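Local atomic coordinates of fatty acid synthase 1, isoform A (PDB entry 6FN6), a protein that probably builds long-chain saturated fatty acids from acetyl-CoA and malonyl-CoA with NADPH, this piece being its dehydratase, enoylreductase and ketoreductase modifying region. Residues 492-506 / 1072-1084. Numbering follows the deposited sequence.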
ATOM      1  N   GLU A 492      72.761 -25.455 -18.164  1.00117.34           N
ATOM      2  CA  GLU A 492      71.377 -25.579 -17.719  1.00112.67           C
ATOM      3  C   GLU A 492      71.057 -24.504 -16.685  1.00103.97           C
ATOM      4  O   GLU A 492      71.953 -23.926 -16.070  1.00 95.92           O
ATOM      5  CB  GLU A 492      71.107 -26.971 -17.135  1.00116.55           C
ATOM      6  CG  GLU A 492      71.078 -28.099 -18.162  1.00118.72           C
ATOM      7  CD  GLU A 492      72.428 -28.369 -18.797  1.00120.33           C
ATOM      8  OE1 GLU A 492      73.355 -27.554 -18.605  1.00122.20           O
ATOM      9  OE2 GLU A 492      72.560 -29.399 -19.491  1.00118.93           O
ATOM     10  N   LEU A 493      69.768 -24.238 -16.515  1.00113.42           N
ATOM     11  CA  LEU A 493      69.279 -23.209 -15.605  1.00108.73           C
ATOM     12  C   LEU A 493      69.855 -21.852 -15.979  1.00 99.14           C
ATOM     13  O   LEU A 493      70.098 -21.010 -15.115  1.00100.33           O
ATOM     14  CB  LEU A 493      69.641 -23.535 -14.155  1.00116.16           C
ATOM     15  CG  LEU A 493      68.958 -24.747 -13.519  1.00122.33           C
ATOM     16  CD1 LEU A 493      69.525 -24.979 -12.129  1.00124.40           C
ATOM     17  CD2 LEU A 493      67.450 -24.584 -13.475  1.00121.25           C
ATOM     18  N   PHE A 494      70.075 -21.643 -17.272  1.00 72.20           N
ATOM     19  CA  PHE A 494      70.387 -20.317 -17.777  1.00 65.61           C
ATOM     20  C   PHE A 494      69.617 -20.068 -19.062  1.00 53.60           C
ATOM     21  O   PHE A 494      70.096 -20.373 -20.155  1.00 54.12           O
ATOM     22  CB  PHE A 494      71.888 -20.152 -18.015  1.00 71.99           C
ATOM     23  CG  PHE A 494      72.694 -20.056 -16.750  1.00 76.82           C
ATOM     24  CD1 PHE A 494      72.436 -19.064 -15.818  1.00 78.09           C
ATOM     25  CD2 PHE A 494      73.716 -20.954 -16.498  1.00 77.88           C
ATOM     26  CE1 PHE A 494      73.179 -18.976 -14.654  1.00 79.10           C
ATOM     27  CE2 PHE A 494      74.461 -20.871 -15.339  1.00 79.12           C
ATOM     28  CZ  PHE A 494      74.193 -19.881 -14.415  1.00 79.92           C
ATOM     29  N   GLY A 495      68.406 -19.543 -18.918  1.00 36.11           N
ATOM     30  CA  GLY A 495      67.623 -19.115 -20.057  1.00 35.14           C
ATOM     31  C   GLY A 495      68.238 -17.857 -20.625  1.00 34.73           C
ATOM     32  O   GLY A 495      68.623 -16.962 -19.872  1.00 34.74           O
ATOM     33  N   ALA A 496      68.313 -17.775 -21.948  1.00 37.29           N
ATOM     34  CA  ALA A 496      69.001 -16.670 -22.600  1.00 36.95           C
ATOM     35  C   ALA A 496      68.330 -15.334 -22.282  1.00 36.55           C
ATOM     36  O   ALA A 496      69.008 -14.334 -22.040  1.00 35.77           O
ATOM     37  CB  ALA A 496      69.052 -16.896 -24.104  1.00 37.58           C
ATOM     38  N   VAL A 497      67.000 -15.322 -22.279  1.00 34.40           N
ATOM     39  CA  VAL A 497      66.246 -14.088 -22.068  1.00 32.66           C
ATOM     40  C   VAL A 497      66.509 -13.521 -20.677  1.00 32.97           C
ATOM     41  O   VAL A 497      66.855 -12.349 -20.530  1.00 32.35           O
ATOM     42  CB  VAL A 497      64.736 -14.326 -22.294  1.00 31.50           C
ATOM     43  CG1 VAL A 497      63.915 -13.091 -21.913  1.00 30.94           C
ATOM     44  CG2 VAL A 497      64.477 -14.707 -23.744  1.00 31.42           C
ATOM     45  N   GLY A 498      66.351 -14.358 -19.658  1.00 35.54           N
ATOM     46  CA  GLY A 498      66.557 -13.927 -18.289  1.00 37.48           C
ATOM     47  C   GLY A 498      67.976 -13.462 -18.036  1.00 40.37           C
ATOM     48  O   GLY A 498      68.199 -12.415 -17.426  1.00 40.86           O
ATOM     49  N   LEU A 499      68.937 -14.240 -18.521  1.00 41.68           N
ATOM     50  CA  LEU A 499      70.348 -13.932 -18.323  1.00 40.64           C
ATOM     51  C   LEU A 499      70.716 -12.606 -18.982  1.00 40.85           C
ATOM     52  O   LEU A 499      71.511 -11.839 -18.443  1.00 41.41           O
ATOM     53  CB  LEU A 499      71.221 -15.057 -18.874  1.00 40.09           C
ATOM     54  CG  LEU A 499      72.729 -14.912 -18.644  1.00 41.66           C
ATOM     55  CD1 LEU A 499      73.040 -14.831 -17.154  1.00 42.29           C
ATOM     56  CD2 LEU A 499      73.500 -16.051 -19.297  1.00 41.36           C
ATOM     57  N   MET A 500      70.137 -12.339 -20.148  1.00 42.70           N
ATOM     58  CA  MET A 500      70.400 -11.089 -20.849  1.00 42.58           C
ATOM     59  C   MET A 500      69.952  -9.905 -19.999  1.00 46.58           C
ATOM     60  O   MET A 500      70.696  -8.942 -19.815  1.00 46.75           O
ATOM     61  CB  MET A 500      69.683 -11.062 -22.198  1.00 41.82           C
ATOM     62  CG  MET A 500      70.067  -9.884 -23.089  1.00 39.83           C
ATOM     63  SD  MET A 500      71.771  -9.964 -23.683  1.00 40.14           S
ATOM     64  CE  MET A 500      72.639  -8.922 -22.512  1.00 40.60           C
ATOM     65  N   THR A 501      68.726  -9.985 -19.487  1.00 44.42           N
ATOM     66  CA  THR A 501      68.161  -8.932 -18.649  1.00 43.71           C
ATOM     67  C   THR A 501      69.028  -8.716 -17.418  1.00 45.95           C
ATOM     68  O   THR A 501      69.257  -7.582 -16.999  1.00 47.54           O
ATOM     69  CB  THR A 501      66.718  -9.268 -18.211  1.00 42.89           C
ATOM     70  OG1 THR A 501      65.914  -9.532 -19.366  1.00 42.89           O
ATOM     71  CG2 THR A 501      66.100  -8.117 -17.423  1.00 43.22           C
ATOM     72  N   CYS A 502      69.512  -9.813 -16.846  1.00 60.89           N
ATOM     73  CA  CYS A 502      70.348  -9.754 -15.655  1.00 64.29           C
ATOM     74  C   CYS A 502      71.633  -8.967 -15.922  1.00 63.96           C
ATOM     75  O   CYS A 502      72.109  -8.236 -15.055  1.00 64.86           O
ATOM     76  CB  CYS A 502      70.678 -11.166 -15.172  1.00 64.84           C
ATOM     77  SG  CYS A 502      71.709 -11.214 -13.698  1.00 70.93           S
ATOM     78  N   ILE A 503      72.188  -9.118 -17.122  1.00 56.21           N
ATOM     79  CA  ILE A 503      73.419  -8.430 -17.500  1.00 56.48           C
ATOM     80  C   ILE A 503      73.141  -6.955 -17.776  1.00 57.71           C
ATOM     81  O   ILE A 503      73.866  -6.081 -17.303  1.00 54.84           O
ATOM     82  CB  ILE A 503      74.079  -9.096 -18.725  1.00 56.66           C
ATOM     83  CG1 ILE A 503      74.515 -10.524 -18.389  1.00 53.68           C
ATOM     84  CG2 ILE A 503      75.276  -8.279 -19.207  1.00 57.19           C
ATOM     85  CD1 ILE A 503      74.893 -11.352 -19.603  1.00 51.06           C
ATOM     86  N   LYS A 504      72.100  -6.692 -18.562  1.00 75.79           N
ATOM     87  CA  LYS A 504      71.745  -5.333 -18.962  1.00 81.62           C
ATOM     88  C   LYS A 504      71.642  -4.373 -17.778  1.00 84.44           C
ATOM     89  O   LYS A 504      72.134  -3.245 -17.843  1.00 83.91           O
ATOM     90  CB  LYS A 504      70.419  -5.331 -19.729  1.00 81.78           C
ATOM     91  CG  LYS A 504      70.504  -5.921 -21.125  1.00 83.31           C
ATOM     92  CD  LYS A 504      69.302  -5.541 -21.987  1.00 85.10           C
ATOM     93  CE  LYS A 504      68.020  -6.238 -21.546  1.00 88.20           C
ATOM     94  NZ  LYS A 504      67.311  -5.522 -20.446  1.00 89.66           N
ATOM     95  N   ASN A 505      71.006  -4.821 -16.701  1.00 78.66           N
ATOM     96  CA  ASN A 505      70.727  -3.949 -15.563  1.00 83.32           C
ATOM     97  C   ASN A 505      71.916  -3.755 -14.632  1.00 84.12           C
ATOM     98  O   ASN A 505      71.847  -2.960 -13.694  1.00 85.04           O
ATOM     99  CB  ASN A 505      69.549  -4.503 -14.759  1.00 86.34           C
ATOM    100  CG  ASN A 505      68.226  -4.340 -15.477  1.00 87.32           C
ATOM    101  OD1 ASN A 505      67.577  -3.298 -15.376  1.00 86.02           O
ATOM    102  ND2 ASN A 505      67.818  -5.371 -16.207  1.00 87.75           N
ATOM    103  N   GLU A 506      73.007  -4.468 -14.880  1.00 81.82           N
ATOM    104  CA  GLU A 506      74.200  -4.302 -14.060  1.00 82.87           C
ATOM    105  C   GLU A 506      74.862  -2.961 -14.357  1.00 84.70           C
ATOM    106  O   GLU A 506      74.694  -2.399 -15.439  1.00 82.23           O
ATOM    107  CB  GLU A 506      75.185  -5.445 -14.303  1.00 82.53           C
ATOM    108  CG  GLU A 506      74.795  -6.746 -13.628  1.00 80.86           C
ATOM    109  CD  GLU A 506      75.059  -6.723 -12.136  1.00 80.46           C
ATOM    110  OE1 GLU A 506      74.428  -7.518 -11.407  1.00 80.60           O
ATOM    111  OE2 GLU A 506      75.904  -5.915 -11.694  1.00 79.33           O
ATOM    112  N   THR A1072      70.166  -8.725  -8.678  1.00 84.27           N
ATOM    113  CA  THR A1072      70.755  -9.528  -9.739  1.00 83.21           C
ATOM    114  C   THR A1072      70.340 -10.991  -9.578  1.00 77.00           C
ATOM    115  O   THR A1072      70.219 -11.722 -10.561  1.00 74.44           O
ATOM    116  CB  THR A1072      72.298  -9.414  -9.747  1.00 87.36           C
ATOM    117  OG1 THR A1072      72.838 -10.235 -10.790  1.00 88.01           O
ATOM    118  CG2 THR A1072      72.895  -9.839  -8.407  1.00 89.28           C
ATOM    119  N   ASN A1073      70.125 -11.410  -8.334  1.00 97.97           N
ATOM    120  CA  ASN A1073      69.765 -12.794  -8.038  1.00 90.04           C
ATOM    121  C   ASN A1073      68.335 -13.122  -8.450  1.00 79.42           C
ATOM    122  O   ASN A1073      68.027 -14.272  -8.764  1.00 69.60           O
ATOM    123  CB  ASN A1073      69.945 -13.084  -6.548  1.00 93.21           C
ATOM    124  CG  ASN A1073      71.359 -13.492  -6.202  1.00 95.84           C
ATOM    125  OD1 ASN A1073      72.156 -12.683  -5.727  1.00 97.16           O
ATOM    126  ND2 ASN A1073      71.679 -14.758  -6.439  1.00 95.25           N
ATOM    127  N   TYR A1074      67.459 -12.124  -8.445  1.00 62.68           N
ATOM    128  CA  TYR A1074      66.080 -12.354  -8.850  1.00 59.78           C
ATOM    129  C   TYR A1074      66.049 -12.616 -10.350  1.00 56.24           C
ATOM    130  O   TYR A1074      65.354 -13.518 -10.822  1.00 51.94           O
ATOM    131  CB  TYR A1074      65.189 -11.162  -8.491  1.00 65.07           C
ATOM    132  CG  TYR A1074      63.712 -11.466  -8.588  1.00 67.71           C
ATOM    133  CD1 TYR A1074      63.054 -12.132  -7.563  1.00 69.72           C
ATOM    134  CD2 TYR A1074      62.973 -11.091  -9.704  1.00 68.25           C
ATOM    135  CE1 TYR A1074      61.704 -12.416  -7.643  1.00 69.42           C
ATOM    136  CE2 TYR A1074      61.619 -11.370  -9.793  1.00 67.57           C
ATOM    137  CZ  TYR A1074      60.992 -12.033  -8.760  1.00 67.49           C
ATOM    138  OH  TYR A1074      59.648 -12.318  -8.838  1.00 64.12           O
ATOM    139  N   GLY A1075      66.820 -11.832 -11.096  1.00 73.21           N
ATOM    140  CA  GLY A1075      66.908 -11.998 -12.534  1.00 71.97           C
ATOM    141  C   GLY A1075      67.418 -13.375 -12.910  1.00 69.29           C
ATOM    142  O   GLY A1075      66.981 -13.961 -13.902  1.00 68.70           O
ATOM    143  N   LEU A1076      68.347 -13.893 -12.113  1.00 43.72           N
ATOM    144  CA  LEU A1076      68.923 -15.207 -12.366  1.00 42.06           C
ATOM    145  C   LEU A1076      67.925 -16.304 -12.020  1.00 39.64           C
ATOM    146  O   LEU A1076      67.949 -17.384 -12.609  1.00 39.13           O
ATOM    147  CB  LEU A1076      70.215 -15.391 -11.568  1.00 49.74           C
ATOM    148  CG  LEU A1076      71.443 -14.656 -12.112  1.00 56.12           C
ATOM    149  CD1 LEU A1076      72.577 -14.666 -11.096  1.00 60.23           C
ATOM    150  CD2 LEU A1076      71.902 -15.274 -13.427  1.00 60.28           C
ATOM    151  N   ALA A1077      67.053 -16.030 -11.056  1.00 51.40           N
ATOM    152  CA  ALA A1077      66.008 -16.979 -10.695  1.00 49.19           C
ATOM    153  C   ALA A1077      65.037 -17.114 -11.862  1.00 46.99           C
ATOM    154  O   ALA A1077      64.562 -18.209 -12.165  1.00 45.65           O
ATOM    155  CB  ALA A1077      65.286 -16.535  -9.437  1.00 49.84           C
ATOM    156  N   ASN A1078      64.746 -15.993 -12.516  1.00 47.41           N
ATOM    157  CA  ASN A1078      63.903 -16.003 -13.707  1.00 47.99           C
ATOM    158  C   ASN A1078      64.556 -16.834 -14.805  1.00 45.48           C
ATOM    159  O   ASN A1078      63.936 -17.732 -15.372  1.00 44.28           O
ATOM    160  CB  ASN A1078      63.652 -14.581 -14.212  1.00 50.98           C
ATOM    161  CG  ASN A1078      62.677 -13.814 -13.344  1.00 50.71           C
ATOM    162  OD1 ASN A1078      61.999 -14.390 -12.494  1.00 49.54           O
ATOM    163  ND2 ASN A1078      62.603 -12.506 -13.555  1.00 49.93           N
ATOM    164  N   SER A1079      65.816 -16.526 -15.096  1.00 45.16           N
ATOM    165  CA  SER A1079      66.564 -17.244 -16.119  1.00 44.77           C
ATOM    166  C   SER A1079      66.480 -18.748 -15.884  1.00 42.51           C
ATOM    167  O   SER A1079      66.271 -19.522 -16.816  1.00 41.90           O
ATOM    168  CB  SER A1079      68.024 -16.792 -16.132  1.00 45.70           C
ATOM    169  OG  SER A1079      68.767 -17.507 -17.105  1.00 46.48           O
ATOM    170  N   ALA A1080      66.642 -19.149 -14.630  1.00 37.54           N
ATOM    171  CA  ALA A1080      66.583 -20.557 -14.258  1.00 38.24           C
ATOM    172  C   ALA A1080      65.203 -21.155 -14.542  1.00 39.17           C
ATOM    173  O   ALA A1080      65.093 -22.216 -15.155  1.00 36.16           O
ATOM    174  CB  ALA A1080      66.940 -20.723 -12.792  1.00 38.49           C
ATOM    175  N   MET A1081      64.153 -20.477 -14.085  1.00 48.61           N
ATOM    176  CA  MET A1081      62.787 -20.954 -14.289  1.00 49.18           C
ATOM    177  C   MET A1081      62.449 -21.046 -15.774  1.00 46.33           C
ATOM    178  O   MET A1081      61.731 -21.951 -16.202  1.00 44.52           O
ATOM    179  CB  MET A1081      61.787 -20.037 -13.584  1.00 51.29           C
ATOM    180  CG  MET A1081      61.788 -20.179 -12.074  1.00 49.46           C
ATOM    181  SD  MET A1081      60.524 -19.167 -11.289  1.00 49.74           S
ATOM    182  CE  MET A1081      60.833 -19.520  -9.563  1.00 49.60           C
ATOM    183  N   GLU A1082      62.950 -20.088 -16.547  1.00 41.61           N
ATOM    184  CA  GLU A1082      62.775 -20.092 -17.995  1.00 41.61           C
ATOM    185  C   GLU A1082      63.323 -21.379 -18.594  1.00 40.95           C
ATOM    186  O   GLU A1082      62.663 -22.041 -19.393  1.00 40.58           O
ATOM    187  CB  GLU A1082      63.475 -18.886 -18.628  1.00 42.03           C
ATOM    188  CG  GLU A1082      62.808 -17.549 -18.344  1.00 45.40           C
ATOM    189  CD  GLU A1082      63.668 -16.371 -18.762  1.00 48.21           C
ATOM    190  OE1 GLU A1082      64.692 -16.595 -19.445  1.00 50.28           O
ATOM    191  OE2 GLU A1082      63.321 -15.222 -18.406  1.00 47.99           O
ATOM    192  N   ARG A1083      64.541 -21.725 -18.197  1.00 40.15           N
ATOM    193  CA  ARG A1083      65.223 -22.894 -18.736  1.00 43.50           C
ATOM    194  C   ARG A1083      64.512 -24.177 -18.305  1.00 39.90           C
ATOM    195  O   ARG A1083      64.343 -25.099 -19.100  1.00 41.64           O
ATOM    196  CB  ARG A1083      66.683 -22.914 -18.273  1.00 44.05           C
ATOM    197  CG  ARG A1083      67.599 -23.787 -19.111  1.00 46.75           C
ATOM    198  CD  ARG A1083      67.838 -23.153 -20.472  1.00 51.87           C
ATOM    199  NE  ARG A1083      68.931 -23.794 -21.206  1.00 57.05           N
ATOM    200  CZ  ARG A1083      68.773 -24.697 -22.170  1.00 62.22           C
ATOM    201  NH1 ARG A1083      67.559 -25.096 -22.540  1.00 62.70           N
ATOM    202  NH2 ARG A1083      69.840 -25.206 -22.769  1.00 65.96           N
ATOM    203  N   ILE A1084      64.112 -24.234 -17.040  1.00 39.72           N
ATOM    204  CA  ILE A1084      63.399 -25.393 -16.515  1.00 37.68           C
ATOM    205  C   ILE A1084      62.176 -25.721 -17.371  1.00 37.99           C
ATOM    206  O   ILE A1084      61.940 -26.877 -17.717  1.00 37.24           O
ATOM    207  CB  ILE A1084      62.996 -25.168 -15.048  1.00 36.16           C
ATOM    208  CG1 ILE A1084      64.244 -25.131 -14.166  1.00 36.70           C
ATOM    209  CG2 ILE A1084      62.028 -26.261 -14.580  1.00 36.75           C
ATOM    210  CD1 ILE A1084      63.980 -24.763 -12.712  1.00 37.35           C
TER
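Gly-498 and Ser-1079 bring helices 496-504 and 1072-1084 close together: the axes run antiparallel at 168° and approach to 7.4 Å, and the CA atoms of this pair lie 4.0 Å apart. Gly-495, the N-cap residue of the first helix, meets Ser-1079 twice. Its N donates to Ser-1079 O (3.0 Å) from above the carbonyl plane, on the face opposite Arg-1083 N, from which that oxygen also accepts. In return Ser-1079 OG, placed anti to its own backbone nitrogen (chi1 179°), donates to a lone pair of Gly-495 O at 2.8 Å, in the carbonyl plane; Leu-499 N shares this acceptor. With glycine at both 495 and 498, no side chain stands between the backbones at this close approach. The contact packs a helix of the pseudo-KR part against one of the KR part, both of Rossmann-type fold by family, and Leu-1076 and Leu-499 also touch Trp-466 at the start of helix 466-480. Glu-1082 extends to the first turn of helix 496-504, where OE1 accepts from Gly-498 N (2.8 Å) through its syn lone pair; its OE2 is hydrogen-bonded by Gln-1099 NE2. Replacing Glu-1082 by alanine removes the carboxylate, and Gly-498 N is likely to lose this acceptor, with Gln-1099 losing its partner. On the other flank Leu-1076 CD2 meets Leu-499 CD1 (3.9 Å) and the edge of the Phe-494 ring, while its CG lies 3.8 Å from Cys-502 SG. At the far end Thr-1072 OG1 donates weakly to Glu-506 OE1, whose carboxylate also forms a salt bridge with Lys-471.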